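Local coordinates for imelysin-like protein (Psychrobacter arcticus, PDB 3PF0), which is of unknown function, being an imelysin-like protein of the M75 peptidase family and a putative metalloendopeptidase, at residues A245-L250 and E332-L337; L250-K255 and A325-Q330; Q267-I272 and M318-A323. All blocks are in the same frame, centred on the assembly; numbering follows the deposited sequence.

Contact 1. Residues A245-L250 and E332-L337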
loop_
_atom_site.group_PDB
_atom_site.type_symbol
_atom_site.label_atom_id
_atom_site.label_comp_id
_atom_site.label_asym_id
_atom_site.label_seq_id
_atom_site.Cartn_x
_atom_site.Cartn_y
_atom_site.Cartn_z
ATOM N N ALA A 245 6.463 -9.764 -0.055
ATOM C CA ALA A 245 5.700 -9.916 -1.288
ATOM C C ALA A 245 6.459 -10.632 -2.412
ATOM O O ALA A 245 5.804 -11.249 -3.251
ATOM C CB ALA A 245 5.222 -8.553 -1.778
ATOM N N ILE A 246 7.808 -10.572 -2.448
ATOM C CA ILE A 246 8.562 -11.162 -3.564
ATOM C C ILE A 246 9.393 -12.393 -3.148
ATOM O O ILE A 246 9.100 -13.482 -3.626
ATOM C CB ILE A 246 9.435 -10.084 -4.297
ATOM C CG1 ILE A 246 8.573 -8.909 -4.852
ATOM C CG2 ILE A 246 10.338 -10.687 -5.401
ATOM C CD1 ILE A 246 7.500 -9.251 -5.954
ATOM N N GLU A 247 10.435 -12.219 -2.314
ATOM C CA GLU A 247 11.354 -13.287 -1.913
ATOM C C GLU A 247 10.640 -14.482 -1.280
ATOM O O GLU A 247 10.824 -15.604 -1.755
ATOM C CB GLU A 247 12.435 -12.757 -0.954
ATOM C CG GLU A 247 13.459 -13.794 -0.535
ATOM C CD GLU A 247 14.519 -13.294 0.423
ATOM O OE1 GLU A 247 14.151 -12.717 1.472
ATOM O OE2 GLU A 247 15.720 -13.500 0.135
ATOM N N GLN A 248 9.854 -14.244 -0.215
ATOM C CA GLN A 248 9.180 -15.302 0.536
ATOM C C GLN A 248 8.091 -16.037 -0.278
ATOM O O GLN A 248 8.158 -17.261 -0.304
ATOM C CB GLN A 248 8.598 -14.769 1.857
ATOM C CG GLN A 248 9.633 -14.636 2.973
ATOM C CD GLN A 248 9.210 -13.656 4.045
ATOM O OE1 GLN A 248 8.040 -13.579 4.446
ATOM N NE2 GLN A 248 10.163 -12.887 4.548
ATOM N N PRO A 249 7.094 -15.390 -0.943
ATOM C CA PRO A 249 6.059 -16.179 -1.639
ATOM C C PRO A 249 6.544 -16.937 -2.872
ATOM O O PRO A 249 5.934 -17.947 -3.231
ATOM C CB PRO A 249 5.030 -15.130 -2.054
ATOM C CG PRO A 249 5.324 -13.950 -1.233
ATOM C CD PRO A 249 6.786 -13.952 -1.028
ATOM N N LEU A 250 7.611 -16.455 -3.519
ATOM C CA LEU A 250 8.143 -17.079 -4.724
ATOM C C LEU A 250 9.279 -18.071 -4.407
ATOM O O LEU A 250 9.771 -18.746 -5.317
ATOM C CB LEU A 250 8.607 -16.002 -5.726
ATOM C CG LEU A 250 7.557 -14.943 -6.132
ATOM C CD1 LEU A 250 8.189 -13.832 -6.946
ATOM C CD2 LEU A 250 6.379 -15.563 -6.865
ATOM N N GLU A 332 15.569 -11.402 -10.891
ATOM C CA GLU A 332 15.939 -10.093 -11.438
ATOM C C GLU A 332 15.141 -8.975 -10.756
ATOM O O GLU A 332 15.705 -7.930 -10.411
ATOM C CB GLU A 332 15.665 -10.073 -12.941
ATOM C CG GLU A 332 16.899 -9.960 -13.808
ATOM C CD GLU A 332 16.563 -9.600 -15.241
ATOM O OE1 GLU A 332 15.979 -10.451 -15.953
ATOM O OE2 GLU A 332 16.835 -8.443 -15.635
ATOM N N LEU A 333 13.823 -9.204 -10.559
ATOM C CA LEU A 333 12.932 -8.254 -9.900
ATOM C C LEU A 333 13.371 -8.048 -8.453
ATOM O O LEU A 333 13.460 -6.898 -8.013
ATOM C CB LEU A 333 11.455 -8.700 -9.983
ATOM C CG LEU A 333 10.419 -7.816 -9.246
ATOM C CD1 LEU A 333 10.423 -6.366 -9.761
ATOM C CD2 LEU A 333 9.033 -8.401 -9.354
ATOM N N TYR A 334 13.687 -9.148 -7.734
ATOM C CA TYR A 334 14.159 -9.090 -6.349
ATOM C C TYR A 334 15.472 -8.331 -6.269
ATOM O O TYR A 334 15.610 -7.478 -5.403
ATOM C CB TYR A 334 14.315 -10.494 -5.732
ATOM C CG TYR A 334 14.902 -10.454 -4.336
ATOM C CD1 TYR A 334 14.146 -10.020 -3.252
ATOM C CD2 TYR A 334 16.234 -10.790 -4.111
ATOM C CE1 TYR A 334 14.696 -9.931 -1.976
ATOM C CE2 TYR A 334 16.796 -10.699 -2.839
ATOM C CZ TYR A 334 16.023 -10.268 -1.774
ATOM O OH TYR A 334 16.567 -10.198 -0.516
ATOM N N ASP A 335 16.422 -8.636 -7.172
ATOM C CA ASP A 335 17.745 -8.002 -7.253
ATOM C C ASP A 335 17.626 -6.484 -7.492
ATOM O O ASP A 335 18.340 -5.717 -6.843
ATOM C CB ASP A 335 18.596 -8.668 -8.344
ATOM C CG ASP A 335 19.151 -10.043 -7.975
ATOM O OD1 ASP A 335 19.048 -10.435 -6.787
ATOM O OD2 ASP A 335 19.721 -10.713 -8.869
ATOM N N HIS A 336 16.685 -6.057 -8.372
ATOM C CA HIS A 336 16.418 -4.648 -8.656
ATOM C C HIS A 336 15.880 -3.950 -7.398
ATOM O O HIS A 336 16.300 -2.829 -7.104
ATOM C CB HIS A 336 15.420 -4.498 -9.822
ATOM C CG HIS A 336 16.061 -4.475 -11.175
ATOM N ND1 HIS A 336 16.461 -5.640 -11.805
ATOM C CD2 HIS A 336 16.347 -3.425 -11.977
ATOM C CE1 HIS A 336 16.983 -5.263 -12.962
ATOM N NE2 HIS A 336 16.929 -3.939 -13.111
ATOM N N LEU A 337 14.978 -4.627 -6.645
ATOM C CA LEU A 337 14.380 -4.090 -5.410
ATOM C C LEU A 337 15.424 -3.976 -4.293
ATOM O O LEU A 337 15.383 -3.021 -3.509
ATOM C CB LEU A 337 13.183 -4.942 -4.933
ATOM C CG LEU A 337 11.910 -4.879 -5.782
ATOM C CD1 LEU A 337 10.913 -5.934 -5.349
ATOM C CD2 LEU A 337 11.273 -3.475 -5.769
#
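Ile246 meets three side chains of 332-337, each through a different one of its carbons. Its CD1 lies 3.8 Å from Leu333 CD2, and the two side chains cross at about a right angle. CG1 touches Leu337 CD1, also 3.8 Å away and again crosswise. Leucines one helical turn apart thus receive neighbouring atoms of one isoleucine. CG2, held anti to the backbone N, goes to Tyr334 instead: it sits 4.0 Å from Tyr334 CB and near the plane of the ring, at its edge, while the two side chains slide past each other in opposite directions. Glu247 is the second partner of the tyrosine. Its chain is extended beyond CG, with CB 3.8 Å from Tyr334 CE1 and the carboxylate reaching the phenol end, where Glu247 OE2 lies 3.5 Å from Tyr334 OH. Carboxylate and ring planes are only 22° apart. The hydroxyl also has a weak hydrogen bond with Lys242. Leu315 of helix 298-316 packs on Leu333, and Ile272 of helix 268-283 on Ile246. The axes of the two short segments come within 9.9 Å, their directions 145° apart. With the buried Ile246, Leu333 and Leu337 flanked by the partly exposed Glu247-Tyr334 pair, this is the antiparallel helix packing of an all-helical fold, here joining helices 225-250 and 327-351.

Contact 2. Residues L250-K255 and A325-Q330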
loop_
_atom_site.group_PDB
_atom_site.type_symbol
_atom_site.label_atom_id
_atom_site.label_comp_id
_atom_site.label_asym_id
_atom_site.label_seq_id
_atom_site.Cartn_x
_atom_site.Cartn_y
_atom_site.Cartn_z
ATOM N N LEU A 250 7.611 -16.455 -3.519
ATOM C CA LEU A 250 8.143 -17.079 -4.724
ATOM C C LEU A 250 9.279 -18.071 -4.407
ATOM O O LEU A 250 9.771 -18.746 -5.317
ATOM C CB LEU A 250 8.607 -16.002 -5.726
ATOM C CG LEU A 250 7.557 -14.943 -6.132
ATOM C CD1 LEU A 250 8.189 -13.832 -6.946
ATOM C CD2 LEU A 250 6.379 -15.563 -6.865
ATOM N N GLY A 251 9.643 -18.172 -3.124
ATOM C CA GLY A 251 10.689 -19.060 -2.623
ATOM C C GLY A 251 12.014 -18.896 -3.338
ATOM O O GLY A 251 12.510 -19.843 -3.954
ATOM N N LEU A 252 12.573 -17.682 -3.290
ATOM C CA LEU A 252 13.833 -17.357 -3.964
ATOM C C LEU A 252 15.058 -17.681 -3.093
ATOM O O LEU A 252 16.123 -17.981 -3.639
ATOM C CB LEU A 252 13.860 -15.873 -4.388
ATOM C CG LEU A 252 12.701 -15.350 -5.255
ATOM C CD1 LEU A 252 12.825 -13.871 -5.461
ATOM C CD2 LEU A 252 12.644 -16.039 -6.618
ATOM N N SER A 253 14.909 -17.616 -1.757
ATOM C CA SER A 253 15.982 -17.882 -0.787
ATOM C C SER A 253 15.888 -19.293 -0.183
ATOM O O SER A 253 16.909 -19.862 0.219
ATOM C CB SER A 253 15.962 -16.844 0.332
ATOM O OG SER A 253 14.713 -16.820 1.006
ATOM N N GLY A 254 14.669 -19.824 -0.117
ATOM C CA GLY A 254 14.377 -21.152 0.415
ATOM C C GLY A 254 12.983 -21.612 0.048
ATOM O O GLY A 254 12.514 -21.327 -1.058
ATOM N N LYS A 255 12.303 -22.327 0.970
ATOM C CA LYS A 255 10.933 -22.795 0.742
ATOM C C LYS A 255 9.974 -21.617 0.779
ATOM O O LYS A 255 10.101 -20.762 1.663
ATOM C CB LYS A 255 10.516 -23.845 1.779
ATOM C CG LYS A 255 9.321 -24.684 1.336
ATOM C CD LYS A 255 8.207 -24.650 2.360
ATOM C CE LYS A 255 7.819 -26.035 2.813
ATOM N NZ LYS A 255 6.892 -25.993 3.972
ATOM N N ALA A 325 5.655 -16.015 -13.781
ATOM C CA ALA A 325 6.871 -15.576 -14.461
ATOM C C ALA A 325 7.986 -16.599 -14.293
ATOM O O ALA A 325 7.872 -17.485 -13.436
ATOM C CB ALA A 325 7.319 -14.239 -13.906
ATOM N N ASP A 326 9.068 -16.470 -15.115
ATOM C CA ASP A 326 10.244 -17.344 -15.039
ATOM C C ASP A 326 10.974 -17.078 -13.729
ATOM O O ASP A 326 10.950 -15.943 -13.241
ATOM C CB ASP A 326 11.192 -17.121 -16.236
ATOM C CG ASP A 326 10.576 -17.394 -17.593
ATOM O OD1 ASP A 326 10.257 -18.569 -17.877
ATOM O OD2 ASP A 326 10.456 -16.440 -18.391
ATOM N N LYS A 327 11.603 -18.120 -13.146
ATOM C CA LYS A 327 12.336 -18.008 -11.883
ATOM C C LYS A 327 13.461 -16.975 -11.963
ATOM O O LYS A 327 13.649 -16.225 -11.009
ATOM C CB LYS A 327 12.896 -19.367 -11.448
ATOM C CG LYS A 327 11.998 -20.105 -10.465
ATOM C CD LYS A 327 12.118 -19.564 -9.035
ATOM C CE LYS A 327 11.032 -20.091 -8.128
ATOM N NZ LYS A 327 9.745 -19.368 -8.316
ATOM N N ALA A 328 14.169 -16.905 -13.106
ATOM C CA ALA A 328 15.258 -15.953 -13.339
ATOM C C ALA A 328 14.741 -14.507 -13.368
ATOM O O ALA A 328 15.389 -13.622 -12.805
ATOM C CB ALA A 328 15.979 -16.287 -14.638
ATOM N N THR A 329 13.555 -14.279 -13.973
ATOM C CA THR A 329 12.917 -12.955 -14.068
ATOM C C THR A 329 12.456 -12.483 -12.686
ATOM O O THR A 329 12.525 -11.290 -12.389
ATOM C CB THR A 329 11.744 -12.974 -15.064
ATOM O OG1 THR A 329 12.077 -13.783 -16.194
ATOM C CG2 THR A 329 11.368 -11.584 -15.536
ATOM N N GLN A 330 11.988 -13.421 -11.849
ATOM C CA GLN A 330 11.542 -13.144 -10.478
ATOM C C GLN A 330 12.749 -12.757 -9.622
ATOM O O GLN A 330 12.642 -11.857 -8.776
ATOM C CB GLN A 330 10.818 -14.361 -9.882
ATOM C CG GLN A 330 9.464 -14.680 -10.523
ATOM C CD GLN A 330 8.906 -16.002 -10.036
ATOM O OE1 GLN A 330 9.634 -16.894 -9.586
ATOM N NE2 GLN A 330 7.598 -16.167 -10.128
#
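Leu250 faces Gln330 with both of its methyl groups and offers its carbonyl oxygen to Lys327. CD2 approaches the amide end of the glutamine, 3.5 Å from Gln330 NE2, whereas CD1 lies farther back along the chain, 3.8 Å from Gln330 CD and 3.9 Å from Gln330 CG. The extended glutamine therefore runs obliquely over the leucine's branched end. Leu250 O accepts a hydrogen bond from Lys327 NZ at 3.1 Å, with the donor in the carbonyl plane and a C=O...N angle of 146°. The same ammonium group gives a second bond, 2.8 Å long, to Gln330 OE1, one helical turn further on. Bends at chi2 and chi4 fold the lysine chain back, the second (-79°) setting NZ where it spans both oxygens. Gln330 NE2, in turn, donates to Leu322 O, which leaves the amide gripped at both ends and its rotation fixed.

Gly251 follows with positive phi and two bonds back into the last turn. Leu252 then reaches helix 327-351 with its end: CD2 lies 4.1 Å from Gln330 CB, and CD1 is 3.9 Å from Gln330 O. Beyond the segment, this leucine also packs on Ile246 and Tyr334. Past it, the chain turns away from the helix. A Schellman motif, a common C-terminal ending of an alpha-helix, thus closes helix 225-250 against the first turn of helix 327-351, with the lysine bridging a carbonyl of one and the glutamine of the other.

Contact 3. Residues Q267-I272 and M318-A323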
loop_
_atom_site.group_PDB
_atom_site.type_symbol
_atom_site.label_atom_id
_atom_site.label_comp_id
_atom_site.label_asym_id
_atom_site.label_seq_id
_atom_site.Cartn_x
_atom_site.Cartn_y
_atom_site.Cartn_z
ATOM N N GLN A 267 -3.496 -10.477 -9.615
ATOM C CA GLN A 267 -3.115 -9.127 -10.027
ATOM C C GLN A 267 -1.915 -8.596 -9.214
ATOM O O GLN A 267 -1.892 -7.418 -8.866
ATOM C CB GLN A 267 -4.335 -8.184 -9.910
ATOM C CG GLN A 267 -5.498 -8.522 -10.866
ATOM C CD GLN A 267 -5.176 -8.299 -12.335
ATOM O OE1 GLN A 267 -4.236 -7.580 -12.702
ATOM N NE2 GLN A 267 -5.961 -8.916 -13.217
ATOM N N SER A 268 -0.903 -9.448 -8.948
ATOM C CA SER A 268 0.269 -9.023 -8.165
ATOM C C SER A 268 1.092 -7.949 -8.866
ATOM O O SER A 268 1.600 -7.071 -8.178
ATOM C CB SER A 268 1.167 -10.196 -7.781
ATOM O OG SER A 268 1.295 -11.159 -8.812
ATOM N N ARG A 269 1.233 -8.012 -10.210
ATOM C CA ARG A 269 1.987 -7.017 -10.986
ATOM C C ARG A 269 1.419 -5.598 -10.766
ATOM O O ARG A 269 2.195 -4.669 -10.573
ATOM C CB ARG A 269 2.005 -7.372 -12.480
ATOM C CG ARG A 269 3.000 -6.524 -13.297
ATOM C CD ARG A 269 2.888 -6.754 -14.794
ATOM N NE ARG A 269 1.648 -6.213 -15.355
ATOM C CZ ARG A 269 1.130 -6.586 -16.523
ATOM N NH1 ARG A 269 1.742 -7.497 -17.269
ATOM N NH2 ARG A 269 -0.004 -6.052 -16.952
ATOM N N ALA A 270 0.080 -5.456 -10.742
ATOM C CA ALA A 270 -0.606 -4.184 -10.512
ATOM C C ALA A 270 -0.327 -3.617 -9.108
ATOM O O ALA A 270 -0.213 -2.401 -8.967
ATOM C CB ALA A 270 -2.105 -4.350 -10.716
ATOM N N ILE A 271 -0.204 -4.490 -8.083
ATOM C CA ILE A 271 0.075 -4.062 -6.705
ATOM C C ILE A 271 1.535 -3.575 -6.592
ATOM O O ILE A 271 1.761 -2.494 -6.055
ATOM C CB ILE A 271 -0.267 -5.169 -5.658
ATOM C CG1 ILE A 271 -1.722 -5.695 -5.827
ATOM C CG2 ILE A 271 -0.025 -4.680 -4.220
ATOM C CD1 ILE A 271 -2.873 -4.579 -5.822
ATOM N N ILE A 272 2.507 -4.341 -7.139
ATOM C CA ILE A 272 3.935 -3.982 -7.097
ATOM C C ILE A 272 4.178 -2.668 -7.879
ATOM O O ILE A 272 4.920 -1.812 -7.408
ATOM C CB ILE A 272 4.838 -5.157 -7.583
ATOM C CG1 ILE A 272 4.615 -6.443 -6.728
ATOM C CG2 ILE A 272 6.329 -4.774 -7.625
ATOM C CD1 ILE A 272 4.762 -6.322 -5.157
HETATM N N MSE A 318 6.722 -8.473 -17.394
HETATM C CA MSE A 318 6.360 -9.671 -16.623
HETATM C C MSE A 318 4.827 -9.914 -16.703
HETATM O O MSE A 318 4.108 -8.982 -17.069
HETATM C CB MSE A 318 6.819 -9.515 -15.163
HETATM C CG MSE A 318 8.326 -9.576 -15.000
HETATM SE SE MSE A 318 8.916 -9.290 -13.154
HETATM C CE MSE A 318 8.535 -11.027 -12.371
ATOM N N PRO A 319 4.293 -11.125 -16.382
ATOM C CA PRO A 319 2.831 -11.333 -16.486
ATOM C C PRO A 319 2.032 -10.640 -15.370
ATOM O O PRO A 319 2.623 -10.155 -14.400
ATOM C CB PRO A 319 2.685 -12.861 -16.399
ATOM C CG PRO A 319 4.076 -13.418 -16.541
ATOM C CD PRO A 319 4.966 -12.370 -15.969
ATOM N N GLU A 320 0.679 -10.578 -15.523
ATOM C CA GLU A 320 -0.258 -9.983 -14.549
ATOM C C GLU A 320 -0.088 -10.603 -13.174
ATOM O O GLU A 320 -0.155 -9.897 -12.170
ATOM C CB GLU A 320 -1.710 -10.150 -15.005
ATOM C CG GLU A 320 -2.135 -9.187 -16.096
ATOM C CD GLU A 320 -3.621 -9.177 -16.391
ATOM O OE1 GLU A 320 -4.308 -10.187 -16.107
ATOM O OE2 GLU A 320 -4.099 -8.147 -16.919
ATOM N N ASP A 321 0.128 -11.934 -13.140
ATOM C CA ASP A 321 0.415 -12.709 -11.937
ATOM C C ASP A 321 1.906 -13.019 -11.978
ATOM O O ASP A 321 2.353 -13.798 -12.829
ATOM C CB ASP A 321 -0.451 -13.987 -11.892
ATOM C CG ASP A 321 -0.360 -14.806 -10.615
ATOM O OD1 ASP A 321 0.601 -14.607 -9.840
ATOM O OD2 ASP A 321 -1.226 -15.678 -10.412
ATOM N N LEU A 322 2.681 -12.382 -11.080
ATOM C CA LEU A 322 4.145 -12.528 -11.020
ATOM C C LEU A 322 4.584 -13.960 -10.713
ATOM O O LEU A 322 5.716 -14.319 -11.033
ATOM C CB LEU A 322 4.769 -11.551 -10.005
ATOM C CG LEU A 322 4.537 -10.041 -10.273
ATOM C CD1 LEU A 322 5.144 -9.196 -9.182
ATOM C CD2 LEU A 322 5.083 -9.609 -11.629
ATOM N N ALA A 323 3.690 -14.784 -10.131
ATOM C CA ALA A 323 3.986 -16.186 -9.829
ATOM C C ALA A 323 4.166 -17.008 -11.107
ATOM O O ALA A 323 4.900 -17.985 -11.075
ATOM C CB ALA A 323 2.879 -16.790 -8.984
HETATM O O HOH W 1 -1.539 -7.429 -12.542
HETATM O O HOH W 2 -1.047 -12.422 -8.130
#
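Glu320 O is held by two donors: the backbone N of Arg269, at 3.1 Å and tilted 31° from the carbonyl plane, and a water 2.9 Å away that also donates to Gln267 OE1 and accepts from Ala270 N. The start of helix 268-283 thus holds the loop 318-323 through first-turn amides, one directly and one through water. Ser268 adds a bond in the other sense, its OG receiving Leu322 N at 2.9 Å; a second water bonds to this OG and weakly to Asp321 OD1. Asp321 OD1 also accepts from Ala323 N, forming an Asx turn. The Arg269 chain bends at chi3 (70°, setting NE), and Arg269 NH1 reaches Met318 O, a selenomethionine carbonyl, at 2.8 Å, with the acceptor within 1° of the guanidinium plane. Glu320 CA lies over the centre of one guanidinium face. The Glu320 carboxylate stays beyond salt-bridge range, though its charge may still favour the arginine. Apolar contact is added by Leu322 CD1, 3.7 Å from Ile272 CG1. To the three direct hydrogen bonds the loop gives only backbone groups, Glu320 O, Met318 O and Leu322 N, which suggests that they depend on its backbone course rather than its side-chain charges.

Overall arrangement
The three contacts cluster where the C-terminal end of helix 225-250 meets the start of helix 268-283 and the N-terminal part of helix 327-351, on the same side of the chain's centre. Contacts 1 and 2 have centres about 7 Å apart and share Leu250; Glu247 O, 3.1 Å from Leu252 N, probably accepts a hydrogen bond from it. Contact 3 lies about 12 Å from contact 1, centre to centre, and about 14 Å from contact 2. It meets the first through apolar atoms, with Leu322 CD1 4.0 Å from both Ile246 CD1 and Leu333 CD2. Along the chain, contact 3 is nested within the loop closed by contact 2, and contact 2 within that of contact 1.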